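2-dehydropantoate 2-reductase (Enterococcus faecium, PDB 3WFI) is a D-mandelate dehydrogenase of the ketopantoate reductase family, an oxidoreductase that binds NADH through a Rossmann fold. Local coordinates at residues Gly9-Arg14 / Gly125-Thr130; Ile75-Ala80 / Leu101-Gly106. All coordinates share one frame; numbering follows the deposited sequence.

Contact 1: Gly9-Arg14 / Gly125-Thr130; sequences GAMGSR and GNTMWT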
loop_
_atom_site.group_PDB
_atom_site.type_symbol
_atom_site.label_atom_id
_atom_site.label_comp_id
_atom_site.label_asym_id
_atom_site.label_seq_id
_atom_site.Cartn_x
_atom_site.Cartn_y
_atom_site.Cartn_z
ATOM N N GLY B 9 13.863 9.141 32.335
ATOM C CA GLY B 9 14.443 7.809 32.177
ATOM C C GLY B 9 15.951 7.903 32.335
ATOM O O GLY B 9 16.454 8.872 32.900
ATOM N N ALA B 10 16.681 6.922 31.817
ATOM C CA ALA B 10 18.133 6.865 32.025
ATOM C C ALA B 10 18.849 8.111 31.481
ATOM O O ALA B 10 19.655 8.715 32.180
ATOM C CB ALA B 10 18.725 5.599 31.402
ATOM N N MET B 11 18.537 8.503 30.252
ATOM C CA MET B 11 19.197 9.654 29.625
ATOM C C MET B 11 18.758 10.977 30.269
ATOM O O MET B 11 19.590 11.838 30.530
ATOM C CB MET B 11 18.919 9.700 28.117
ATOM C CG MET B 11 19.826 10.657 27.341
ATOM S SD MET B 11 21.594 10.253 27.388
ATOM C CE MET B 11 21.552 8.566 26.768
ATOM N N GLY B 12 17.459 11.130 30.517
ATOM C CA GLY B 12 16.947 12.310 31.217
ATOM C C GLY B 12 17.581 12.465 32.594
ATOM O O GLY B 12 17.921 13.574 33.021
ATOM N N SER B 13 17.734 11.351 33.294
ATOM C CA SER B 13 18.380 11.356 34.603
ATOM C C SER B 13 19.853 11.756 34.501
ATOM O O SER B 13 20.351 12.466 35.361
ATOM C CB SER B 13 18.233 9.997 35.287
ATOM O OG SER B 13 16.880 9.753 35.656
ATOM N N ARG B 14 20.549 11.311 33.461
ATOM C CA ARG B 14 21.931 11.739 33.257
ATOM C C ARG B 14 21.973 13.254 33.096
ATOM O O ARG B 14 22.710 13.938 33.809
ATOM C CB ARG B 14 22.557 11.104 32.012
ATOM C CG ARG B 14 23.931 11.692 31.703
ATOM C CD ARG B 14 24.562 11.147 30.433
ATOM N NE ARG B 14 25.231 9.850 30.594
ATOM C CZ ARG B 14 26.416 9.638 31.184
ATOM N NH1 ARG B 14 27.096 10.625 31.751
ATOM N NH2 ARG B 14 26.915 8.401 31.234
ATOM N N GLY B 125 18.157 18.032 18.466
ATOM C CA GLY B 125 19.485 17.491 18.680
ATOM C C GLY B 125 19.591 15.978 18.780
ATOM O O GLY B 125 18.594 15.259 18.809
ATOM N N ASN B 126 20.832 15.518 18.799
ATOM C CA ASN B 126 21.162 14.110 18.990
ATOM C C ASN B 126 22.059 14.025 20.187
ATOM O O ASN B 126 22.894 14.903 20.388
ATOM C CB ASN B 126 21.908 13.546 17.766
ATOM C CG ASN B 126 21.047 13.501 16.519
ATOM O OD1 ASN B 126 21.544 13.600 15.400
ATOM N ND2 ASN B 126 19.744 13.351 16.704
ATOM N N THR B 127 21.902 12.975 20.984
ATOM C CA THR B 127 22.816 12.728 22.092
ATOM C C THR B 127 23.535 11.393 21.875
ATOM O O THR B 127 22.915 10.412 21.475
ATOM C CB THR B 127 22.117 12.749 23.469
ATOM O OG1 THR B 127 23.048 12.313 24.474
ATOM C CG2 THR B 127 20.888 11.840 23.494
ATOM N N MET B 128 24.843 11.382 22.120
ATOM C CA MET B 128 25.653 10.171 21.973
ATOM C C MET B 128 26.126 9.630 23.324
ATOM O O MET B 128 26.930 8.699 23.382
ATOM C CB MET B 128 26.835 10.423 21.021
ATOM C CG MET B 128 26.496 10.127 19.558
ATOM S SD MET B 128 26.191 11.499 18.415
ATOM C CE MET B 128 25.329 12.733 19.375
ATOM N N TRP B 129 25.603 10.201 24.407
ATOM C CA TRP B 129 25.825 9.677 25.753
ATOM C C TRP B 129 25.121 8.341 25.927
ATOM O O TRP B 129 24.181 8.050 25.203
ATOM C CB TRP B 129 25.294 10.673 26.798
ATOM C CG TRP B 129 26.117 11.900 26.884
ATOM C CD1 TRP B 129 25.893 13.095 26.250
ATOM C CD2 TRP B 129 27.321 12.059 27.634
ATOM N NE1 TRP B 129 26.889 13.986 26.570
ATOM C CE2 TRP B 129 27.777 13.375 27.418
ATOM C CE3 TRP B 129 28.070 11.210 28.462
ATOM C CZ2 TRP B 129 28.944 13.870 28.012
ATOM C CZ3 TRP B 129 29.222 11.704 29.057
ATOM C CH2 TRP B 129 29.648 13.022 28.826
ATOM N N THR B 130 25.574 7.541 26.893
ATOM C CA THR B 130 24.834 6.355 27.302
ATOM C C THR B 130 24.386 6.493 28.758
ATOM O O THR B 130 24.898 7.318 29.511
ATOM C CB THR B 130 25.662 5.058 27.106
ATOM O OG1 THR B 130 26.839 5.110 27.910
ATOM C CG2 THR B 130 26.063 4.894 25.653
#
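Arg14 grips the carbonyl oxygen of Thr130 side-on with two nitrogens, NE at 2.8 Å from Thr130 O and NH2 at 2.9 Å. Both bonds are bent, as expected when two donors share one atom; the oxygen lies near the guanidinium plane, and NE and NH2 reach it from opposite faces of the carbonyl plane. Trp129 CE3 lies over one face of the guanidinium, toward its rim, 3.5 Å from Arg14 NH1, and the two planes are 28° apart. The indole is held in turn by a bond from Trp129 NE1 to Leu172 O. Nearer the backbone of Trp129, Arg14 CD packs 3.7 Å from Trp129 CB. Met11, its CG anti to the backbone N (chi1 -166°) and its chain then bent twice, crosses Trp129 at about a right angle: Met11 SD rests 3.8 Å from Trp129 CB, and Met11 CE lies 3.1 Å from Trp129 O. Ala10 and Met11, of the NAD(+) site, follow the N-cap Gly9 in a Rossmann-type glycine-rich turn. The contact joins helix 10-21 to the loop leaving strand 122-127, with Phe15 and Met18 of the same helix packing on Thr127 and Trp129.

Contact 2: Ile75-Ala80 / Leu101-Gly106; sequences ILFTKA and LCLLNG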
loop_
_atom_site.group_PDB
_atom_site.type_symbol
_atom_site.label_atom_id
_atom_site.label_comp_id
_atom_site.label_asym_id
_atom_site.label_seq_id
_atom_site.Cartn_x
_atom_site.Cartn_y
_atom_site.Cartn_z
ATOM N N ILE B 75 13.971 20.077 28.142
ATOM C CA ILE B 75 14.667 19.057 27.350
ATOM C C ILE B 75 13.792 17.809 27.308
ATOM O O ILE B 75 13.451 17.236 28.344
ATOM C CB ILE B 75 16.060 18.713 27.921
ATOM C CG1 ILE B 75 16.829 19.993 28.246
ATOM C CG2 ILE B 75 16.846 17.855 26.932
ATOM C CD1 ILE B 75 18.211 19.759 28.826
ATOM N N LEU B 76 13.417 17.403 26.091
ATOM C CA LEU B 76 12.445 16.340 25.880
ATOM C C LEU B 76 13.131 14.997 25.680
ATOM O O LEU B 76 13.960 14.858 24.774
ATOM C CB LEU B 76 11.600 16.639 24.632
ATOM C CG LEU B 76 10.673 17.864 24.671
ATOM C CD1 LEU B 76 10.181 18.164 23.265
ATOM C CD2 LEU B 76 9.500 17.638 25.597
ATOM N N PHE B 77 12.763 14.030 26.520
ATOM C CA PHE B 77 13.190 12.633 26.393
ATOM C C PHE B 77 11.947 11.737 26.429
ATOM O O PHE B 77 11.866 10.818 27.243
ATOM C CB PHE B 77 14.099 12.221 27.560
ATOM C CG PHE B 77 15.400 12.958 27.608
ATOM C CD1 PHE B 77 16.465 12.539 26.833
ATOM C CD2 PHE B 77 15.551 14.086 28.402
ATOM C CE1 PHE B 77 17.665 13.227 26.849
ATOM C CE2 PHE B 77 16.758 14.778 28.427
ATOM C CZ PHE B 77 17.812 14.341 27.651
ATOM N N THR B 78 10.965 12.038 25.594
ATOM C CA THR B 78 9.705 11.299 25.570
ATOM C C THR B 78 9.514 10.696 24.182
ATOM O O THR B 78 9.679 11.393 23.186
ATOM C CB THR B 78 8.509 12.233 25.859
ATOM O OG1 THR B 78 8.592 12.736 27.194
ATOM C CG2 THR B 78 7.198 11.499 25.717
ATOM N N LYS B 79 9.122 9.428 24.116
ATOM C CA LYS B 79 8.818 8.799 22.824
ATOM C C LYS B 79 7.732 9.555 22.060
ATOM O O LYS B 79 6.865 10.199 22.656
ATOM C CB LYS B 79 8.397 7.337 23.015
ATOM C CG LYS B 79 9.531 6.448 23.485
ATOM C CD LYS B 79 9.031 5.086 23.981
ATOM C CE LYS B 79 9.939 3.966 23.512
ATOM N NZ LYS B 79 9.390 2.607 23.773
ATOM N N ALA B 80 7.793 9.466 20.733
ATOM C CA ALA B 80 6.848 10.153 19.843
ATOM C C ALA B 80 5.398 9.975 20.295
ATOM O O ALA B 80 4.653 10.949 20.399
ATOM C CB ALA B 80 7.012 9.656 18.411
ATOM N N LEU B 101 14.313 21.860 23.720
ATOM C CA LEU B 101 15.335 21.072 23.040
ATOM C C LEU B 101 14.848 19.644 22.950
ATOM O O LEU B 101 14.640 18.987 23.975
ATOM C CB LEU B 101 16.667 21.126 23.804
ATOM C CG LEU B 101 17.767 20.180 23.311
ATOM C CD1 LEU B 101 18.125 20.438 21.856
ATOM C CD2 LEU B 101 18.996 20.305 24.200
ATOM N N CYS B 102 14.635 19.181 21.723
ATOM C CA CYS B 102 14.210 17.824 21.492
ATOM C C CYS B 102 15.412 16.924 21.231
ATOM O O CYS B 102 16.237 17.208 20.364
ATOM C CB CYS B 102 13.252 17.747 20.302
ATOM S SG CYS B 102 12.622 16.067 20.118
ATOM N N LEU B 103 15.519 15.860 22.012
ATOM C CA LEU B 103 16.530 14.834 21.782
ATOM C C LEU B 103 15.867 13.534 21.321
ATOM O O LEU B 103 16.481 12.468 21.355
ATOM C CB LEU B 103 17.386 14.632 23.033
ATOM C CG LEU B 103 18.591 15.529 23.273
ATOM C CD1 LEU B 103 18.566 16.788 22.436
ATOM C CD2 LEU B 103 18.765 15.847 24.745
ATOM N N LEU B 104 14.624 13.645 20.851
ATOM C CA LEU B 104 13.933 12.537 20.194
ATOM C C LEU B 104 14.418 12.490 18.748
ATOM O O LEU B 104 14.290 13.462 18.002
ATOM C CB LEU B 104 12.410 12.720 20.179
ATOM C CG LEU B 104 11.397 12.663 21.312
ATOM C CD1 LEU B 104 11.476 13.729 22.398
ATOM C CD2 LEU B 104 10.025 12.649 20.636
ATOM N N ASN B 105 14.964 11.353 18.345
ATOM C CA ASN B 105 15.435 11.182 16.982
ATOM C C ASN B 105 14.262 10.786 16.095
ATOM O O ASN B 105 14.022 9.600 15.860
ATOM C CB ASN B 105 16.569 10.145 16.935
ATOM C CG ASN B 105 17.746 10.528 17.830
ATOM O OD1 ASN B 105 17.856 11.675 18.281
ATOM N ND2 ASN B 105 18.631 9.570 18.088
ATOM N N GLY B 106 13.525 11.794 15.620
ATOM C CA GLY B 106 12.399 11.577 14.708
ATOM C C GLY B 106 11.967 12.829 13.961
ATOM O O GLY B 106 12.312 13.939 14.349
#
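Ile75 and Leu76 pair in parallel with Leu101 and Cys102, the ends of two neighbouring strands. Leu76 N donates a nearly straight bond (169°) to Leu101 O at 2.9 Å, and Ile75 CA approaches the same oxygen at 3.4 Å in a CA-H...O contact. The next rung is weak: Leu103 N lies 3.3 Å from Leu76 O, as the chains leave the sheet. On the face carrying Ile75 and Leu101, Leu103 CD2 touches both Ile75 CG2, at 3.5 Å, and Phe77 CZ, at 3.4 Å. The Phe77 ring, turned back beside Leu103 by a chi1 of -64°, runs alongside that side chain in the same direction. On the other face, Leu76 CB meets Leu104 CD1 at 3.7 Å, while Leu76 CD1 reaches Cys102 CB at 4.3 Å. Cys102 SG accepts a weak bond from Leu104 N at 3.2 Å, within its own segment. Helix 109-113 adds His109 against Cys102 and Leu104. Beyond the two rungs the contact is almost wholly apolar, and it buries Thr78 O without a partner in the model. Hydrocarbon packing thus joins the chains where both run on into the loops that carry Lys79 and Asn105, residues of the NAD(+) site.

Contacts 1 and 2 have centres about 10 Å apart and lie at the carboxyl ends of neighbouring inner strands of one Rossmann-type sheet, in which 71-76, 98-102 and 122-127 follow one another. Along the chain the order is 9-14, 75-80, 101-106 and 125-130, contact 2 falling between the two halves of contact 1. They touch directly: Gly125 N probably donates to Cys102 O at 2.8 Å, and Phe77 packs against Met11 and Gly12, its CE1 3.4 Å from Met11 CG. Phe77 thus joins contact 2 to the first turn of helix 10-21, which belongs to contact 1. Both contacts contribute residues to the NAD(+) site, so together they build one coenzyme-binding side of the sheet.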